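Local structure of amine oxidase (Emericella nidulans, 3PGB) at residues Arg617-Val629 with Leu688-Pro700. The protein probably oxidises primary amines to aldehydes, as a dimeric copper amine oxidase carrying one topaquinone cofactor per subunit. Numbering follows the deposited sequence.
Sequences RILPSAGTAHLTV and LVVWLNLGMHHVP. With CU (copper (II) ion), chain D; CA (calcium ion), chain F.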
loop_
_atom_site.group_PDB
_atom_site.type_symbol
_atom_site.label_atom_id
_atom_site.label_comp_id
_atom_site.label_asym_id
_atom_site.label_seq_id
_atom_site.Cartn_x
_atom_site.Cartn_y
_atom_site.Cartn_z
ATOM N N ARG A 617 15.393 6.062 3.940
ATOM C CA ARG A 617 14.521 6.482 2.843
ATOM C C ARG A 617 13.127 6.696 3.392
ATOM O O ARG A 617 12.660 5.906 4.202
ATOM C CB ARG A 617 14.490 5.454 1.688
ATOM C CG ARG A 617 13.210 5.506 0.827
ATOM C CD ARG A 617 13.453 5.417 -0.668
ATOM N NE ARG A 617 13.470 4.048 -1.174
ATOM C CZ ARG A 617 12.674 3.560 -2.131
ATOM N NH1 ARG A 617 11.748 4.310 -2.724
ATOM N NH2 ARG A 617 12.815 2.291 -2.506
ATOM N N ILE A 618 12.481 7.774 2.956
ATOM C CA ILE A 618 11.070 7.991 3.224
ATOM C C ILE A 618 10.325 7.754 1.915
ATOM O O ILE A 618 10.645 8.364 0.895
ATOM C CB ILE A 618 10.791 9.421 3.736
ATOM C CG1 ILE A 618 11.595 9.696 5.010
ATOM C CG2 ILE A 618 9.298 9.608 3.979
ATOM C CD1 ILE A 618 11.447 11.100 5.546
ATOM N N LEU A 619 9.348 6.857 1.936
ATOM C CA LEU A 619 8.569 6.561 0.740
ATOM C C LEU A 619 7.094 6.389 1.080
ATOM O O LEU A 619 6.765 5.847 2.131
ATOM C CB LEU A 619 9.099 5.302 0.042
ATOM C CG LEU A 619 9.090 3.970 0.801
ATOM C CD1 LEU A 619 9.172 2.822 -0.179
ATOM C CD2 LEU A 619 10.227 3.890 1.816
ATOM N N PRO A 620 6.203 6.856 0.191
ATOM C CA PRO A 620 4.775 6.634 0.379
ATOM C C PRO A 620 4.403 5.195 0.035
ATOM O O PRO A 620 4.092 4.890 -1.111
ATOM C CB PRO A 620 4.138 7.618 -0.607
ATOM C CG PRO A 620 5.128 7.728 -1.700
ATOM C CD PRO A 620 6.487 7.578 -1.061
ATOM N N SER A 621 4.437 4.322 1.029
ATOM C CA SER A 621 4.166 2.905 0.811
ATOM C C SER A 621 2.715 2.626 0.422
ATOM O O SER A 621 2.453 1.769 -0.425
ATOM C CB SER A 621 4.529 2.095 2.059
ATOM O OG SER A 621 5.929 1.872 2.094
ATOM N N ALA A 622 1.791 3.351 1.044
ATOM C CA ALA A 622 0.363 3.151 0.825
ATOM C C ALA A 622 -0.283 4.302 0.067
ATOM O O ALA A 622 -1.511 4.417 0.053
ATOM C CB ALA A 622 -0.336 2.961 2.161
ATOM N N GLY A 623 0.526 5.155 -0.558
ATOM C CA GLY A 623 -0.003 6.301 -1.304
ATOM C C GLY A 623 -0.403 7.464 -0.409
ATOM O O GLY A 623 -0.782 7.269 0.745
ATOM N N THR A 624 -0.302 8.680 -0.943
ATOM C CA THR A 624 -0.579 9.901 -0.186
ATOM C C THR A 624 -1.123 10.989 -1.109
ATOM O O THR A 624 -1.191 10.805 -2.325
ATOM C CB THR A 624 0.698 10.440 0.509
ATOM O OG1 THR A 624 1.664 10.823 -0.477
ATOM C CG2 THR A 624 1.319 9.391 1.428
ATOM N N ALA A 625 -1.509 12.119 -0.525
ATOM C CA ALA A 625 -2.035 13.244 -1.294
ATOM C C ALA A 625 -2.109 14.497 -0.445
ATOM O O ALA A 625 -2.499 14.438 0.717
ATOM C CB ALA A 625 -3.416 12.910 -1.849
ATOM N N HIS A 626 -1.733 15.629 -1.030
ATOM C CA HIS A 626 -1.872 16.925 -0.357
ATOM C C HIS A 626 -3.121 17.660 -0.856
ATOM O O HIS A 626 -3.800 17.186 -1.778
ATOM C CB HIS A 626 -0.614 17.767 -0.547
ATOM C CG HIS A 626 -0.316 18.109 -1.971
ATOM N ND1 HIS A 626 0.632 17.440 -2.712
ATOM C CD2 HIS A 626 -0.820 19.067 -2.783
ATOM C CE1 HIS A 626 0.690 17.960 -3.924
ATOM N NE2 HIS A 626 -0.179 18.951 -3.993
ATOM N N LEU A 627 -3.416 18.810 -0.246
ATOM C CA LEU A 627 -4.643 19.560 -0.530
ATOM C C LEU A 627 -4.697 20.001 -1.986
ATOM O O LEU A 627 -3.745 20.579 -2.501
ATOM C CB LEU A 627 -4.755 20.771 0.403
ATOM C CG LEU A 627 -5.946 21.729 0.252
ATOM C CD1 LEU A 627 -7.275 21.030 0.470
ATOM C CD2 LEU A 627 -5.792 22.896 1.223
ATOM N N THR A 628 -5.817 19.703 -2.643
ATOM C CA THR A 628 -6.038 20.050 -4.048
ATOM C C THR A 628 -6.188 21.552 -4.204
ATOM O O THR A 628 -5.575 22.159 -5.086
ATOM C CB THR A 628 -7.330 19.393 -4.587
ATOM O OG1 THR A 628 -7.244 17.968 -4.457
ATOM C CG2 THR A 628 -7.578 19.760 -6.055
ATOM N N VAL A 629 -7.006 22.138 -3.332
ATOM C CA VAL A 629 -7.379 23.548 -3.422
ATOM C C VAL A 629 -6.149 24.441 -3.291
ATOM O O VAL A 629 -5.359 24.285 -2.366
ATOM C CB VAL A 629 -8.404 23.934 -2.323
ATOM C CG1 VAL A 629 -8.919 25.349 -2.538
ATOM C CG2 VAL A 629 -9.568 22.942 -2.290
ATOM N N LEU A 688 17.317 18.854 11.191
ATOM C CA LEU A 688 16.136 19.080 10.357
ATOM C C LEU A 688 14.932 18.307 10.882
ATOM O O LEU A 688 15.075 17.341 11.640
ATOM C CB LEU A 688 16.425 18.731 8.887
ATOM C CG LEU A 688 17.128 17.411 8.562
ATOM C CD1 LEU A 688 16.190 16.230 8.786
ATOM C CD2 LEU A 688 17.665 17.419 7.125
ATOM N N VAL A 689 13.747 18.766 10.493
ATOM C CA VAL A 689 12.500 18.075 10.776
ATOM C C VAL A 689 11.804 17.837 9.448
ATOM O O VAL A 689 11.645 18.765 8.651
ATOM C CB VAL A 689 11.581 18.920 11.673
ATOM C CG1 VAL A 689 10.281 18.179 11.955
ATOM C CG2 VAL A 689 12.278 19.270 12.953
ATOM N N VAL A 690 11.406 16.595 9.197
ATOM C CA VAL A 690 10.637 16.268 8.011
ATOM C C VAL A 690 9.161 16.243 8.392
ATOM O O VAL A 690 8.756 15.493 9.270
ATOM C CB VAL A 690 11.065 14.922 7.427
ATOM C CG1 VAL A 690 10.290 14.625 6.144
ATOM C CG2 VAL A 690 12.561 14.925 7.166
ATOM N N TRP A 691 8.378 17.100 7.740
ATOM C CA TRP A 691 6.937 17.179 7.941
ATOM C C TRP A 691 6.242 16.454 6.784
ATOM O O TRP A 691 6.375 16.858 5.633
ATOM C CB TRP A 691 6.485 18.645 7.991
ATOM C CG TRP A 691 7.245 19.493 8.964
ATOM C CD1 TRP A 691 8.405 20.170 8.730
ATOM C CD2 TRP A 691 6.898 19.763 10.325
ATOM N NE1 TRP A 691 8.805 20.840 9.860
ATOM C CE2 TRP A 691 7.895 20.606 10.854
ATOM C CE3 TRP A 691 5.840 19.374 11.150
ATOM C CZ2 TRP A 691 7.866 21.067 12.171
ATOM C CZ3 TRP A 691 5.812 19.834 12.457
ATOM C CH2 TRP A 691 6.818 20.673 12.953
ATOM N N LEU A 692 5.507 15.388 7.094
ATOM C CA LEU A 692 4.909 14.522 6.071
ATOM C C LEU A 692 3.397 14.580 6.098
ATOM O O LEU A 692 2.794 14.533 7.174
ATOM C CB LEU A 692 5.319 13.067 6.300
ATOM C CG LEU A 692 6.806 12.759 6.251
ATOM C CD1 LEU A 692 7.028 11.337 6.720
ATOM C CD2 LEU A 692 7.360 12.986 4.842
ATOM N N ASN A 693 2.785 14.663 4.917
ATOM C CA ASN A 693 1.338 14.539 4.793
ATOM C C ASN A 693 0.923 13.144 4.339
ATOM O O ASN A 693 1.405 12.641 3.320
ATOM C CB ASN A 693 0.774 15.578 3.821
ATOM C CG ASN A 693 0.629 16.955 4.447
ATOM O OD1 ASN A 693 0.337 17.083 5.637
ATOM N ND2 ASN A 693 0.820 17.991 3.643
ATOM N N LEU A 694 0.053 12.511 5.118
ATOM C CA LEU A 694 -0.743 11.410 4.619
ATOM C C LEU A 694 -2.057 12.038 4.184
ATOM O O LEU A 694 -2.456 13.070 4.727
ATOM C CB LEU A 694 -0.967 10.352 5.699
ATOM C CG LEU A 694 0.272 9.731 6.357
ATOM C CD1 LEU A 694 -0.130 8.490 7.137
ATOM C CD2 LEU A 694 1.347 9.390 5.359
ATOM N N GLY A 695 -2.723 11.452 3.197
ATOM C CA GLY A 695 -3.971 12.023 2.712
ATOM C C GLY A 695 -4.639 11.281 1.573
ATOM O O GLY A 695 -4.047 10.384 0.979
ATOM N N MET A 696 -5.877 11.677 1.278
ATOM C CA MET A 696 -6.724 11.013 0.284
ATOM C C MET A 696 -7.627 12.025 -0.401
ATOM O O MET A 696 -8.078 12.975 0.237
ATOM C CB MET A 696 -7.653 10.019 0.968
ATOM C CG MET A 696 -6.994 8.828 1.605
ATOM S SD MET A 696 -7.765 8.442 3.193
ATOM C CE MET A 696 -6.635 9.261 4.327
ATOM N N HIS A 697 -7.909 11.805 -1.684
ATOM C CA HIS A 697 -8.977 12.516 -2.365
ATOM C C HIS A 697 -10.192 11.608 -2.292
ATOM O O HIS A 697 -10.177 10.502 -2.836
ATOM C CB HIS A 697 -8.629 12.802 -3.827
ATOM C CG HIS A 697 -7.355 13.564 -4.011
ATOM N ND1 HIS A 697 -7.224 14.893 -3.671
ATOM C CD2 HIS A 697 -6.157 13.184 -4.513
ATOM C CE1 HIS A 697 -5.996 15.295 -3.948
ATOM N NE2 HIS A 697 -5.331 14.279 -4.464
ATOM N N HIS A 698 -11.238 12.069 -1.615
ATOM C CA HIS A 698 -12.395 11.231 -1.338
ATOM C C HIS A 698 -13.651 11.827 -1.956
ATOM O O HIS A 698 -14.168 12.844 -1.482
ATOM C CB HIS A 698 -12.554 11.050 0.173
ATOM C CG HIS A 698 -13.510 9.962 0.560
ATOM N ND1 HIS A 698 -13.965 9.802 1.850
ATOM C CD2 HIS A 698 -14.104 8.991 -0.172
ATOM C CE1 HIS A 698 -14.792 8.773 1.899
ATOM N NE2 HIS A 698 -14.893 8.263 0.685
ATOM N N VAL A 699 -14.113 11.194 -3.033
ATOM C CA VAL A 699 -15.391 11.504 -3.652
ATOM C C VAL A 699 -16.324 10.329 -3.367
ATOM O O VAL A 699 -16.397 9.393 -4.157
ATOM C CB VAL A 699 -15.246 11.716 -5.175
ATOM C CG1 VAL A 699 -16.577 12.165 -5.778
ATOM C CG2 VAL A 699 -14.154 12.736 -5.466
ATOM N N PRO A 700 -17.036 10.367 -2.224
ATOM C CA PRO A 700 -17.810 9.207 -1.807
ATOM C C PRO A 700 -18.843 8.742 -2.825
ATOM O O PRO A 700 -19.581 9.568 -3.382
ATOM C CB PRO A 700 -18.509 9.695 -0.536
ATOM C CG PRO A 700 -17.652 10.758 -0.037
ATOM C CD PRO A 700 -17.199 11.469 -1.261
HETATM CU CU CU D . -13.385 10.862 3.457
HETATM CA CA CA F . 16.309 16.193 13.359
HETATM O O HOH W 1 18.155 15.915 11.661
HETATM O O HOH W 2 -15.010 10.326 5.253
#
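The imidazole of His697 is approached obliquely by three groups of 617-629: the Ala625 methyl, the carbonyl oxygen of His626 and the hydroxyl of Thr628. With CG anti to the carbonyl carbon (chi1 -56°), the ring swings toward the loop, bringing NE2 within 3.5 Å of Ala625 CB. Thr628 OG1 lies 3.0 Å from His697 CE1, close to the ring but not hydrogen-bonded to it. Both ring nitrogens hydrogen-bond outside the segments: NE2 to Asn594 O of the second subunit and ND1 to Asp533 OD1, while Asp533 OD2 hydrogen-bonds Thr628 OG1. In the next ring along the strand, His698, Pro700 CG sits 3.8 Å above one face, a water lies in plane at the edge, and ND1 binds copper at 2.0 Å beside His532 and His534. Where the loop crosses the strand, the CA atoms of Ala625 and Gly695 pass 4.6 Å apart, and Gly695 CA gives a CH···O contact of 3.5 Å to Ala625 O. Thr624 CG2 packs on Leu694 CD2. Farther back, Ile618 CD1 meets Val690 CG1 tip to tip at 3.8 Å, and Ile618 CG2 lies 4.0 Å from both Leu692 CD1 and CD2. Strand 686-698 runs from the calcium site, where Leu688 O is a ligand, to the copper site within the beta-sandwich catalytic domain. No hydrogen bond joins the segments directly; Asp533 bridges His697 and Thr628, and with Asn594 probably fixes the ring's rotation beside the copper ligand.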